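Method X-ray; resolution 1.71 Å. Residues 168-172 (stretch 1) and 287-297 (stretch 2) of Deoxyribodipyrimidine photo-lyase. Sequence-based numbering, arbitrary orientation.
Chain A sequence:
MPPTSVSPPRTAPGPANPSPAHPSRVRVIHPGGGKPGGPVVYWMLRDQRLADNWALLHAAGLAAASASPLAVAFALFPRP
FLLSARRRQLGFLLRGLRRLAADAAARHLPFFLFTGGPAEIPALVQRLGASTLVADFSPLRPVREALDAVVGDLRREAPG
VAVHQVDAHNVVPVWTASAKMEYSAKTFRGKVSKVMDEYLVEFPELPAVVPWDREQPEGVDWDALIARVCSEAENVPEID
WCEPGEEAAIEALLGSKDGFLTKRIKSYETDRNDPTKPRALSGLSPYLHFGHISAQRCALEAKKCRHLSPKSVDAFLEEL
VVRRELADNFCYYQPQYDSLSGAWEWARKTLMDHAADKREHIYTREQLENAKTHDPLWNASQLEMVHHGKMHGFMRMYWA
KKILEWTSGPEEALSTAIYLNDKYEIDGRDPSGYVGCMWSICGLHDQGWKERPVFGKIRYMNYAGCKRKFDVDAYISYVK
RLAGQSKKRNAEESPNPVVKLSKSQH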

ATOM      1  N   ALA A 168     -11.601  -3.142  -3.401  1.00 13.95           N
ATOM      2  CA  ALA A 168     -11.474  -2.007  -4.303  1.00 11.66           C
ATOM      3  C   ALA A 168     -10.023  -1.773  -4.703  1.00 16.18           C
ATOM      4  O   ALA A 168      -9.740  -0.892  -5.512  1.00 16.10           O
ATOM      5  CB  ALA A 168     -12.039  -0.737  -3.648  1.00 14.10           C
ATOM      6  N   HIS A 169      -9.105  -2.541  -4.131  1.00 13.44           N
ATOM      7  CA  HIS A 169      -7.675  -2.278  -4.330  1.00 13.95           C
ATOM      8  C   HIS A 169      -7.044  -3.174  -5.397  1.00 12.42           C
ATOM      9  O   HIS A 169      -6.116  -2.771  -6.098  1.00 17.24           O
ATOM     10  CB  HIS A 169      -6.920  -2.468  -3.015  1.00 15.75           C
ATOM     11  CG  HIS A 169      -5.734  -1.567  -2.866  1.00 13.67           C
ATOM     12  ND1 HIS A 169      -5.849  -0.233  -2.526  1.00 13.75           N
ATOM     13  CD2 HIS A 169      -4.411  -1.813  -2.989  1.00 12.67           C
ATOM     14  CE1 HIS A 169      -4.643   0.305  -2.452  1.00 14.44           C
ATOM     15  NE2 HIS A 169      -3.754  -0.635  -2.726  1.00 19.02           N
ATOM     16  N   ASN A 170      -7.535  -4.397  -5.519  1.00 14.25           N
ATOM     17  CA  ASN A 170      -6.936  -5.349  -6.432  1.00 12.87           C
ATOM     18  C   ASN A 170      -7.771  -5.462  -7.712  1.00 14.04           C
ATOM     19  O   ASN A 170      -8.987  -5.316  -7.663  1.00 18.27           O
ATOM     20  CB  ASN A 170      -6.837  -6.720  -5.768  1.00 12.67           C
ATOM     21  CG  ASN A 170      -5.873  -6.730  -4.595  1.00 14.67           C
ATOM     22  OD1 ASN A 170      -4.699  -6.390  -4.750  1.00 17.15           O
ATOM     23  ND2 ASN A 170      -6.373  -7.074  -3.404  1.00 16.40           N
ATOM     24  N   VAL A 171      -7.114  -5.720  -8.843  1.00 15.03           N
ATOM     25  CA  VAL A 171      -7.821  -5.960 -10.099  1.00 15.14           C
ATOM     26  C   VAL A 171      -8.649  -7.222  -9.974  1.00 15.60           C
ATOM     27  O   VAL A 171      -9.836  -7.234 -10.308  1.00 14.73           O
ATOM     28  CB  VAL A 171      -6.854  -6.112 -11.310  1.00 12.07           C
ATOM     29  CG1 VAL A 171      -7.644  -6.340 -12.587  1.00 16.11           C
ATOM     30  CG2 VAL A 171      -5.980  -4.868 -11.445  1.00 18.76           C
ATOM     31  N   VAL A 172      -8.013  -8.296  -9.516  1.00 17.92           N
ATOM     32  CA  VAL A 172      -8.727  -9.539  -9.280  1.00 17.56           C
ATOM     33  C   VAL A 172      -8.959  -9.635  -7.775  1.00 14.07           C
ATOM     34  O   VAL A 172      -8.009  -9.553  -6.992  1.00 12.47           O
ATOM     35  CB  VAL A 172      -7.913 -10.761  -9.773  1.00 17.56           C
ATOM     36  CG1 VAL A 172      -8.706 -12.052  -9.575  1.00 14.98           C
ATOM     37  CG2 VAL A 172      -7.529 -10.612 -11.257  1.00 16.17           C
ATOM     38  N   TYR A 287       0.975   6.964  -4.199  1.00 15.14           N
ATOM     39  CA  TYR A 287      -0.431   7.056  -4.561  1.00 13.73           C
ATOM     40  C   TYR A 287      -1.190   5.729  -4.438  1.00 18.40           C
ATOM     41  O   TYR A 287      -2.311   5.695  -3.945  1.00 19.23           O
ATOM     42  CB  TYR A 287      -0.532   7.606  -5.978  1.00 15.83           C
ATOM     43  CG  TYR A 287       0.133   8.960  -6.120  1.00 15.33           C
ATOM     44  CD1 TYR A 287       1.253   9.138  -6.937  1.00 15.65           C
ATOM     45  CD2 TYR A 287      -0.383  10.072  -5.473  1.00 17.07           C
ATOM     46  CE1 TYR A 287       1.859  10.391  -7.063  1.00 15.81           C
ATOM     47  CE2 TYR A 287       0.211  11.315  -5.599  1.00 15.44           C
ATOM     48  CZ  TYR A 287       1.315  11.476  -6.403  1.00 16.77           C
ATOM     49  OH  TYR A 287       1.881  12.726  -6.521  1.00 23.74           O
ATOM     50  N   LEU A 288      -0.569   4.637  -4.862  1.00 15.23           N
ATOM     51  CA  LEU A 288      -1.202   3.329  -4.796  1.00 14.40           C
ATOM     52  C   LEU A 288      -1.363   2.900  -3.346  1.00 15.82           C
ATOM     53  O   LEU A 288      -2.394   2.330  -2.970  1.00 18.72           O
ATOM     54  CB  LEU A 288      -0.363   2.296  -5.567  1.00 15.55           C
ATOM     55  CG  LEU A 288      -0.379   2.457  -7.092  1.00 16.90           C
ATOM     56  CD1 LEU A 288       0.586   1.471  -7.726  1.00 15.20           C
ATOM     57  CD2 LEU A 288      -1.767   2.278  -7.662  1.00 14.58           C
ATOM     58  N   HIS A 289      -0.360   3.190  -2.514  1.00 11.79           N
ATOM     59  CA  HIS A 289      -0.477   2.822  -1.114  1.00 11.39           C
ATOM     60  C   HIS A 289      -1.698   3.427  -0.409  1.00 15.24           C
ATOM     61  O   HIS A 289      -2.407   2.739   0.335  1.00 14.33           O
ATOM     62  CB  HIS A 289       0.760   3.195  -0.307  1.00 14.78           C
ATOM     63  CG  HIS A 289       0.573   2.941   1.146  1.00 14.95           C
ATOM     64  ND1 HIS A 289       0.240   3.935   2.042  1.00 16.42           N
ATOM     65  CD2 HIS A 289       0.550   1.783   1.842  1.00 11.04           C
ATOM     66  CE1 HIS A 289       0.065   3.402   3.239  1.00 12.21           C
ATOM     67  NE2 HIS A 289       0.252   2.097   3.143  1.00 18.55           N
ATOM     68  N   PHE A 290      -1.923   4.715  -0.635  1.00 11.92           N
ATOM     69  CA  PHE A 290      -3.013   5.424   0.007  1.00 10.32           C
ATOM     70  C   PHE A 290      -4.294   5.301  -0.816  1.00 14.84           C
ATOM     71  O   PHE A 290      -5.334   5.814  -0.429  1.00 15.53           O
ATOM     72  CB  PHE A 290      -2.635   6.892   0.212  1.00 15.08           C
ATOM     73  CG  PHE A 290      -1.578   7.099   1.257  1.00 14.90           C
ATOM     74  CD1 PHE A 290      -1.891   6.981   2.600  1.00 16.55           C
ATOM     75  CD2 PHE A 290      -0.269   7.399   0.897  1.00 19.12           C
ATOM     76  CE1 PHE A 290      -0.919   7.167   3.573  1.00 16.72           C
ATOM     77  CE2 PHE A 290       0.708   7.590   1.864  1.00 17.76           C
ATOM     78  CZ  PHE A 290       0.381   7.482   3.207  1.00 13.10           C
ATOM     79  N   GLY A 291      -4.218   4.603  -1.941  1.00 16.21           N
ATOM     80  CA  GLY A 291      -5.373   4.469  -2.812  1.00 15.66           C
ATOM     81  C   GLY A 291      -5.817   5.771  -3.460  1.00 13.63           C
ATOM     82  O   GLY A 291      -6.993   5.904  -3.834  1.00 14.87           O
ATOM     83  N   HIS A 292      -4.898   6.722  -3.628  1.00 15.49           N
ATOM     84  CA  HIS A 292      -5.213   7.962  -4.353  1.00 16.26           C
ATOM     85  C   HIS A 292      -5.486   7.674  -5.822  1.00 15.22           C
ATOM     86  O   HIS A 292      -6.158   8.453  -6.519  1.00 17.95           O
ATOM     87  CB  HIS A 292      -4.063   8.964  -4.290  1.00 18.51           C
ATOM     88  CG  HIS A 292      -3.768   9.478  -2.920  1.00 17.78           C
ATOM     89  ND1 HIS A 292      -4.682   9.446  -1.887  1.00 18.56           N
ATOM     90  CD2 HIS A 292      -2.656  10.065  -2.422  1.00 18.47           C
ATOM     91  CE1 HIS A 292      -4.129   9.956  -0.804  1.00  9.84           C
ATOM     92  NE2 HIS A 292      -2.909  10.363  -1.107  1.00 21.07           N
ATOM     93  N   ILE A 293      -4.951   6.558  -6.295  1.00 14.21           N
ATOM     94  CA  ILE A 293      -5.203   6.126  -7.655  1.00 18.29           C
ATOM     95  C   ILE A 293      -5.426   4.634  -7.633  1.00 12.35           C
ATOM     96  O   ILE A 293      -4.792   3.902  -6.867  1.00 14.87           O
ATOM     97  CB  ILE A 293      -4.053   6.493  -8.630  1.00 16.29           C
ATOM     98  CG1 ILE A 293      -4.526   6.362 -10.078  1.00 16.63           C
ATOM     99  CG2 ILE A 293      -2.826   5.635  -8.364  1.00 14.96           C
ATOM    100  CD1 ILE A 293      -3.564   6.983 -11.079  1.00 18.46           C
ATOM    101  N   SER A 294      -6.375   4.192  -8.448  1.00 12.72           N
ATOM    102  CA  SER A 294      -6.718   2.782  -8.548  1.00 12.57           C
ATOM    103  C   SER A 294      -5.627   2.025  -9.317  1.00 13.21           C
ATOM    104  O   SER A 294      -5.186   2.477 -10.375  1.00 14.18           O
ATOM    105  CB  SER A 294      -8.056   2.677  -9.294  1.00 14.17           C
ATOM    106  OG  SER A 294      -8.237   1.388  -9.853  1.00 17.26           O
ATOM    107  N   ALA A 295      -5.187   0.877  -8.811  1.00 15.95           N
ATOM    108  CA  ALA A 295      -4.215   0.072  -9.562  1.00 17.65           C
ATOM    109  C   ALA A 295      -4.831  -0.413 -10.875  1.00 18.94           C
ATOM    110  O   ALA A 295      -4.129  -0.540 -11.874  1.00 15.90           O
ATOM    111  CB  ALA A 295      -3.738  -1.108  -8.754  1.00 16.34           C
ATOM    112  N   GLN A 296      -6.133  -0.703 -10.843  1.00 14.66           N
ATOM    113  CA  GLN A 296      -6.892  -1.089 -12.033  1.00 12.47           C
ATOM    114  C   GLN A 296      -6.887   0.048 -13.062  1.00 15.51           C
ATOM    115  O   GLN A 296      -6.662  -0.193 -14.252  1.00 14.91           O
ATOM    116  CB  GLN A 296      -8.322  -1.490 -11.634  1.00 14.96           C
ATOM    117  CG  GLN A 296      -9.204  -1.964 -12.776  1.00 15.70           C
ATOM    118  CD  GLN A 296     -10.422  -2.730 -12.284  1.00 14.39           C
ATOM    119  OE1 GLN A 296     -10.461  -3.216 -11.144  1.00 15.88           O
ATOM    120  NE2 GLN A 296     -11.426  -2.837 -13.135  1.00 13.27           N
ATOM    121  N   ARG A 297      -7.103   1.285 -12.608  1.00 13.05           N
ATOM    122  CA  ARG A 297      -6.920   2.444 -13.491  1.00 15.74           C
ATOM    123  C   ARG A 297      -5.535   2.460 -14.153  1.00 18.95           C
ATOM    124  O   ARG A 297      -5.419   2.717 -15.358  1.00 18.73           O
ATOM    125  CB  ARG A 297      -7.127   3.757 -12.725  1.00 17.84           C
ATOM    126  CG  ARG A 297      -6.703   4.999 -13.508  1.00 15.89           C
ATOM    127  CD  ARG A 297      -7.420   5.052 -14.851  1.00 14.96           C
ATOM    128  NE  ARG A 297      -8.866   4.987 -14.690  1.00 19.15           N
ATOM    129  CZ  ARG A 297      -9.725   4.682 -15.655  1.00 25.79           C
ATOM    130  NH1 ARG A 297     -11.023   4.649 -15.387  1.00 24.66           N
ATOM    131  NH2 ARG A 297      -9.292   4.404 -16.881  1.00 26.12           N
TER
HETATM  132  O   HOH W   1      -8.047  -0.694  -8.283  1.00 16.89           O
HETATM  133  O   HOH W   2      -6.015  -0.011  -6.273  1.00 16.03           O
HETATM  134  O   HOH W   3      -9.848  -2.810  -8.527  1.00 15.83           O

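Residues 168-172 form an irregular segment without helix or strand, and they run alongside residues 287-297, which comprise the end of one helix, a short connection and the start of the next. The backbones come nearer at V171-Q296 (CA to CA 5.3 Å) than at H169-S294 (CA to CA 6.7 Å). In the second stretch a helix that begins earlier in the chain gives way at G291, which adopts positive phi (66°) and closes a Schellman motif. H292 N donates to Y287 O (2.8 Å), and G291 N makes a weak bond to L288 O (3.1 Å). Positive phi by itself favours glycine, and the site also faces the other stretch: an ideal CB on G291 would point toward it and lie 4.1 Å from H169 CE1. After a short connection, extended at I293 and S294, the next helix starts at A295, with S294 as its N-cap. The S294 side chain, in the t rotamer, accepts from R297 N (R297 N to S294 OG, 3.0 Å, 168°), satisfying an amide that the first turn leaves without a backbone partner.

No direct hydrogen bond joins the two stretches. Three waters carry the polar connection instead, each linking one residue of the first stretch to one of the second. Water 1 donates to A168 O (3.3 Å) and is hydrogen-bonded to S294 OG (2.6 Å), so the capping hydroxyl also takes part in the bridge. Water 2 donates to H169 O and accepts from A295 N, both at 2.8 Å, tying a loop carbonyl to an amide at the start of the helix. Water 3 donates to N170 O (2.8 Å) and to Q296 OE1 (2.7 Å). N170 O and Q296 OE1, 4.3 Å apart, are both acceptors, and a water with two protons to give is well suited to lie between them.

Among the side chains, H169 has the largest area covered by the other stretch. Its CA-to-CB bond points away, but with chi1 at -148°, between wells, and chi2 at 78°, the end of the ring comes nearer, and the ring edge meets L288 O and G291 CA at the end of the helix. H169 CE1 lies 3.1 Å from L288 O and 4.2 Å from G291 CA, both near the ring plane. H169 NE2 is 3.3 Å from L288 O, but the angle is too poor for a hydrogen bond. Histidine suits this buried place because ND1 is satisfied elsewhere in the structure while the polarized C-H edge at CE1 sits against a carbonyl oxygen.

Farther along, the contacts are made through carbon atoms of A295, V171 and Q296. The small methyl of A295 points toward the loop and fits against its backbone, with A295 CB 3.9 Å from H169 O. V171, in the t rotamer, places CG2 3.9 Å from Q296 CA and 4.1 Å from Q296 CB, so a branched aliphatic side chain covers the base of the glutamine. Q296 extends with chi1 and chi2 both t, which carries its amide out to water 3. All of the first stretch is buried, as are A295 and Q296; altogether 275 Å² is buried between the stretches, summed over both sides.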